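Local coordinates for protein delta-aminolevulinic acid dehydratase (Toxoplasma gondii ME49, PDB 3OBK) that catalyses the condensation of two molecules of 5-aminolevulinic acid to porphobilinogen, an early step of tetrapyrrole biosynthesis, and assembles as an octamer, at residues 267-271 with 290-295. Sequence-based numbering, arbitrary orientation.
Sequences KPGLP and YHVSGE. With PBG (3-[5-(aminomethyl)-4-(carboxymethyl)-1H-pyrrol-3-yl]propanoic acid), chain L.
The carboxylate of Glu295 lies against the backbone of Gly269 and Leu270. Gly269 N and Val292 N approach its OE2 from opposite faces of the carboxylate plane. OE1 sits in plane at the edge of the His291 ring. The Tyr290 ring is approached obliquely by Lys267 CD and by O3A of the bound porphobilinogen. This is the C-terminal mouth of a TIM barrel, where strand 263-267 leads into a loop and its parallel neighbour 287-291 leads almost directly into helix 293-305.

Gly269 N gives a hydrogen bond to Glu295 OE2 (2.9 Å), and Leu270 N gives one to Glu295 OE1 (2.9 Å). Each donor lies on the syn side but a little over 30° out of the carboxylate plane. Val292 N adds a much straighter bond to Glu295 OE2, at 172°. Val292 is the N-cap of helix 293-305 and Glu295 lies three residues on, so this bond closes the first turn while the other two hold Gly269 and Leu270, just past the strand end. Three amide N-H groups thus grip this buried carboxylate, which would probably favour its ionised form.

Val292 CG1 packs on Pro268 CB and Lys267 CG. Lys267 runs beside Tyr290: CG anti to the backbone N (chi1 176°) and an extended chain carry the amine to the ligand. Lys267 NZ lies 3.1 Å from the pyrrole carbon C4A of porphobilinogen and close to Lys213 NZ, a pair consistent with the Schiff-base lysines of this enzyme family. Tyr290 OH is hydrogen-bonded to Tyr332. Pro271 O accepts hydrogen bonds from Arg323 NH2 and Ser320 OG of a second subunit. The start of helix 293-305 holds the ligand's propionate: Ser293 N donates to O3A (2.9 Å), and Ser293 OG to O4A (2.8 Å).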
ATOM      1  N   LYS A 267     -21.560   6.860 -14.277  1.00 10.54           N
ATOM      2  CA  LYS A 267     -22.954   6.825 -14.617  1.00 10.72           C
ATOM      3  C   LYS A 267     -23.259   5.466 -15.115  1.00 10.43           C
ATOM      4  O   LYS A 267     -22.485   4.930 -15.902  1.00 10.79           O
ATOM      5  CB  LYS A 267     -23.182   7.788 -15.741  1.00 11.70           C
ATOM      6  CG  LYS A 267     -24.584   7.851 -16.347  1.00 13.12           C
ATOM      7  CD  LYS A 267     -24.484   8.927 -17.387  1.00 16.17           C
ATOM      8  CE  LYS A 267     -25.511   8.914 -18.460  1.00 18.86           C
ATOM      9  NZ  LYS A 267     -24.945   9.721 -19.610  1.00 20.04           N
ATOM     10  N   PRO A 268     -24.390   4.889 -14.689  1.00  9.93           N
ATOM     11  CA  PRO A 268     -25.394   5.390 -13.744  1.00  9.72           C
ATOM     12  C   PRO A 268     -24.927   5.531 -12.297  1.00  9.39           C
ATOM     13  O   PRO A 268     -23.749   5.496 -12.032  1.00  9.24           O
ATOM     14  CB  PRO A 268     -26.530   4.367 -13.863  1.00 10.20           C
ATOM     15  CG  PRO A 268     -26.324   3.738 -15.221  1.00  9.61           C
ATOM     16  CD  PRO A 268     -24.863   3.709 -15.421  1.00  9.33           C
ATOM     17  N   GLY A 269     -25.873   5.703 -11.378  1.00  9.67           N
ATOM     18  CA  GLY A 269     -25.571   6.217 -10.043  1.00  9.61           C
ATOM     19  C   GLY A 269     -25.493   5.184  -8.944  1.00  9.67           C
ATOM     20  O   GLY A 269     -24.458   4.572  -8.742  1.00 10.21           O
ATOM     21  N   LEU A 270     -26.599   4.983  -8.242  1.00  9.86           N
ATOM     22  CA  LEU A 270     -26.637   4.081  -7.104  1.00 10.27           C
ATOM     23  C   LEU A 270     -26.103   2.692  -7.436  1.00 10.05           C
ATOM     24  O   LEU A 270     -25.325   2.131  -6.674  1.00 10.62           O
ATOM     25  CB  LEU A 270     -28.058   3.967  -6.532  1.00 10.32           C
ATOM     26  CG  LEU A 270     -28.537   5.164  -5.738  1.00 11.57           C
ATOM     27  CD1 LEU A 270     -29.909   4.853  -5.153  1.00 11.64           C
ATOM     28  CD2 LEU A 270     -27.539   5.539  -4.647  1.00 10.89           C
ATOM     29  N   PRO A 271     -26.502   2.127  -8.572  1.00  9.44           N
ATOM     30  CA  PRO A 271     -25.923   0.821  -8.845  1.00  9.39           C
ATOM     31  C   PRO A 271     -24.448   0.821  -9.220  1.00  8.54           C
ATOM     32  O   PRO A 271     -23.953  -0.222  -9.573  1.00  8.59           O
ATOM     33  CB  PRO A 271     -26.758   0.281 -10.017  1.00  9.21           C
ATOM     34  CG  PRO A 271     -27.903   1.209 -10.178  1.00  9.69           C
ATOM     35  CD  PRO A 271     -27.497   2.518  -9.577  1.00  9.99           C
ATOM     36  N   TYR A 290     -24.096  10.408 -11.671  1.00  9.12           N
ATOM     37  CA  TYR A 290     -25.363  10.738 -12.309  1.00  9.01           C
ATOM     38  C   TYR A 290     -26.448   9.791 -11.798  1.00  9.21           C
ATOM     39  O   TYR A 290     -26.406   8.583 -12.042  1.00  9.00           O
ATOM     40  CB  TYR A 290     -25.243  10.606 -13.814  1.00  8.74           C
ATOM     41  CG  TYR A 290     -26.193  11.461 -14.623  1.00  8.49           C
ATOM     42  CD1 TYR A 290     -27.571  11.407 -14.448  1.00  8.68           C
ATOM     43  CD2 TYR A 290     -25.706  12.297 -15.618  1.00 10.04           C
ATOM     44  CE1 TYR A 290     -28.444  12.198 -15.251  1.00  8.40           C
ATOM     45  CE2 TYR A 290     -26.550  13.087 -16.396  1.00  9.59           C
ATOM     46  CZ  TYR A 290     -27.904  13.035 -16.219  1.00  8.86           C
ATOM     47  OH  TYR A 290     -28.673  13.836 -17.037  1.00 10.22           O
ATOM     48  N   HIS A 291     -27.408  10.375 -11.082  1.00  8.99           N
ATOM     49  CA  HIS A 291     -28.628   9.718 -10.672  1.00  9.29           C
ATOM     50  C   HIS A 291     -29.588   9.762 -11.867  1.00  9.11           C
ATOM     51  O   HIS A 291     -30.270  10.779 -12.072  1.00 10.18           O
ATOM     52  CB  HIS A 291     -29.204  10.466  -9.474  1.00  9.59           C
ATOM     53  CG  HIS A 291     -30.293   9.741  -8.751  1.00 10.39           C
ATOM     54  ND1 HIS A 291     -31.409  10.388  -8.264  1.00 12.19           N
ATOM     55  CD2 HIS A 291     -30.432   8.438  -8.418  1.00 10.77           C
ATOM     56  CE1 HIS A 291     -32.185   9.510  -7.648  1.00 12.32           C
ATOM     57  NE2 HIS A 291     -31.614   8.319  -7.723  1.00 11.14           N
ATOM     58  N   VAL A 292     -29.624   8.683 -12.649  1.00  8.41           N
ATOM     59  CA  VAL A 292     -30.176   8.734 -13.991  1.00  8.42           C
ATOM     60  C   VAL A 292     -31.687   8.562 -14.038  1.00  8.95           C
ATOM     61  O   VAL A 292     -32.309   8.115 -13.076  1.00  8.92           O
ATOM     62  CB  VAL A 292     -29.559   7.669 -14.906  1.00  8.67           C
ATOM     63  CG1 VAL A 292     -28.050   7.752 -14.884  1.00  8.26           C
ATOM     64  CG2 VAL A 292     -30.054   6.275 -14.538  1.00  8.42           C
ATOM     65  N   SER A 293     -32.261   8.904 -15.196  1.00  9.18           N
ATOM     66  CA  SER A 293     -33.695   8.943 -15.392  1.00  9.38           C
ATOM     67  C   SER A 293     -34.400   7.708 -14.856  1.00  9.43           C
ATOM     68  O   SER A 293     -35.437   7.794 -14.232  1.00 10.31           O
ATOM     69  CB  SER A 293     -33.976   9.070 -16.880  1.00 10.10           C
ATOM     70  OG  SER A 293     -33.501   7.939 -17.602  1.00 10.12           O
ATOM     71  N   GLY A 294     -33.830   6.553 -15.097  1.00  9.33           N
ATOM     72  CA  GLY A 294     -34.447   5.311 -14.653  1.00  9.99           C
ATOM     73  C   GLY A 294     -34.491   5.210 -13.147  1.00  9.75           C
ATOM     74  O   GLY A 294     -35.473   4.754 -12.580  1.00  9.86           O
ATOM     75  N   GLU A 295     -33.412   5.637 -12.511  1.00 10.09           N
ATOM     76  CA  GLU A 295     -33.348   5.692 -11.058  1.00 10.68           C
ATOM     77  C   GLU A 295     -34.406   6.652 -10.509  1.00 10.27           C
ATOM     78  O   GLU A 295     -35.045   6.338  -9.527  1.00 10.09           O
ATOM     79  CB  GLU A 295     -31.960   6.114 -10.590  1.00 10.76           C
ATOM     80  CG  GLU A 295     -30.823   5.155 -11.008  1.00 12.58           C
ATOM     81  CD  GLU A 295     -29.488   5.642 -10.527  1.00 13.85           C
ATOM     82  OE1 GLU A 295     -29.252   5.548  -9.292  1.00 13.29           O
ATOM     83  OE2 GLU A 295     -28.711   6.160 -11.387  1.00 15.34           O
TER
HETATM   84  CHA PBG L 360     -26.520  10.553 -24.376  1.00 19.71           C
HETATM   85  C1A PBG L 360     -27.014  10.571 -22.967  1.00 19.58           C
HETATM   86  C2A PBG L 360     -27.785   9.592 -22.348  1.00 19.49           C
HETATM   87  C3A PBG L 360     -27.994  10.034 -21.054  1.00 16.46           C
HETATM   88  C4A PBG L 360     -27.279  11.207 -20.900  1.00 18.81           C
HETATM   89  NA  PBG L 360     -26.719  11.527 -22.074  1.00 19.44           N
HETATM   90  C5A PBG L 360     -28.444   8.381 -22.964  1.00 21.31           C
HETATM   91  C6A PBG L 360     -27.561   7.298 -23.411  1.00 19.95           C
HETATM   92  O1A PBG L 360     -26.349   7.592 -23.591  1.00 22.89           O
HETATM   93  O2A PBG L 360     -28.035   6.171 -23.677  1.00 16.92           O
HETATM   94  C7A PBG L 360     -28.833   9.354 -20.043  1.00 14.72           C
HETATM   95  C8A PBG L 360     -29.174  10.128 -18.824  1.00 12.13           C
HETATM   96  C9A PBG L 360     -30.239   9.610 -17.951  1.00  9.48           C
HETATM   97  O3A PBG L 360     -30.801  10.411 -17.210  1.00 14.05           O
HETATM   98  O4A PBG L 360     -30.786   8.508 -18.114  1.00  9.26           O
HETATM   99  N1  PBG L 360     -25.113  10.464 -24.597  1.00 18.89           N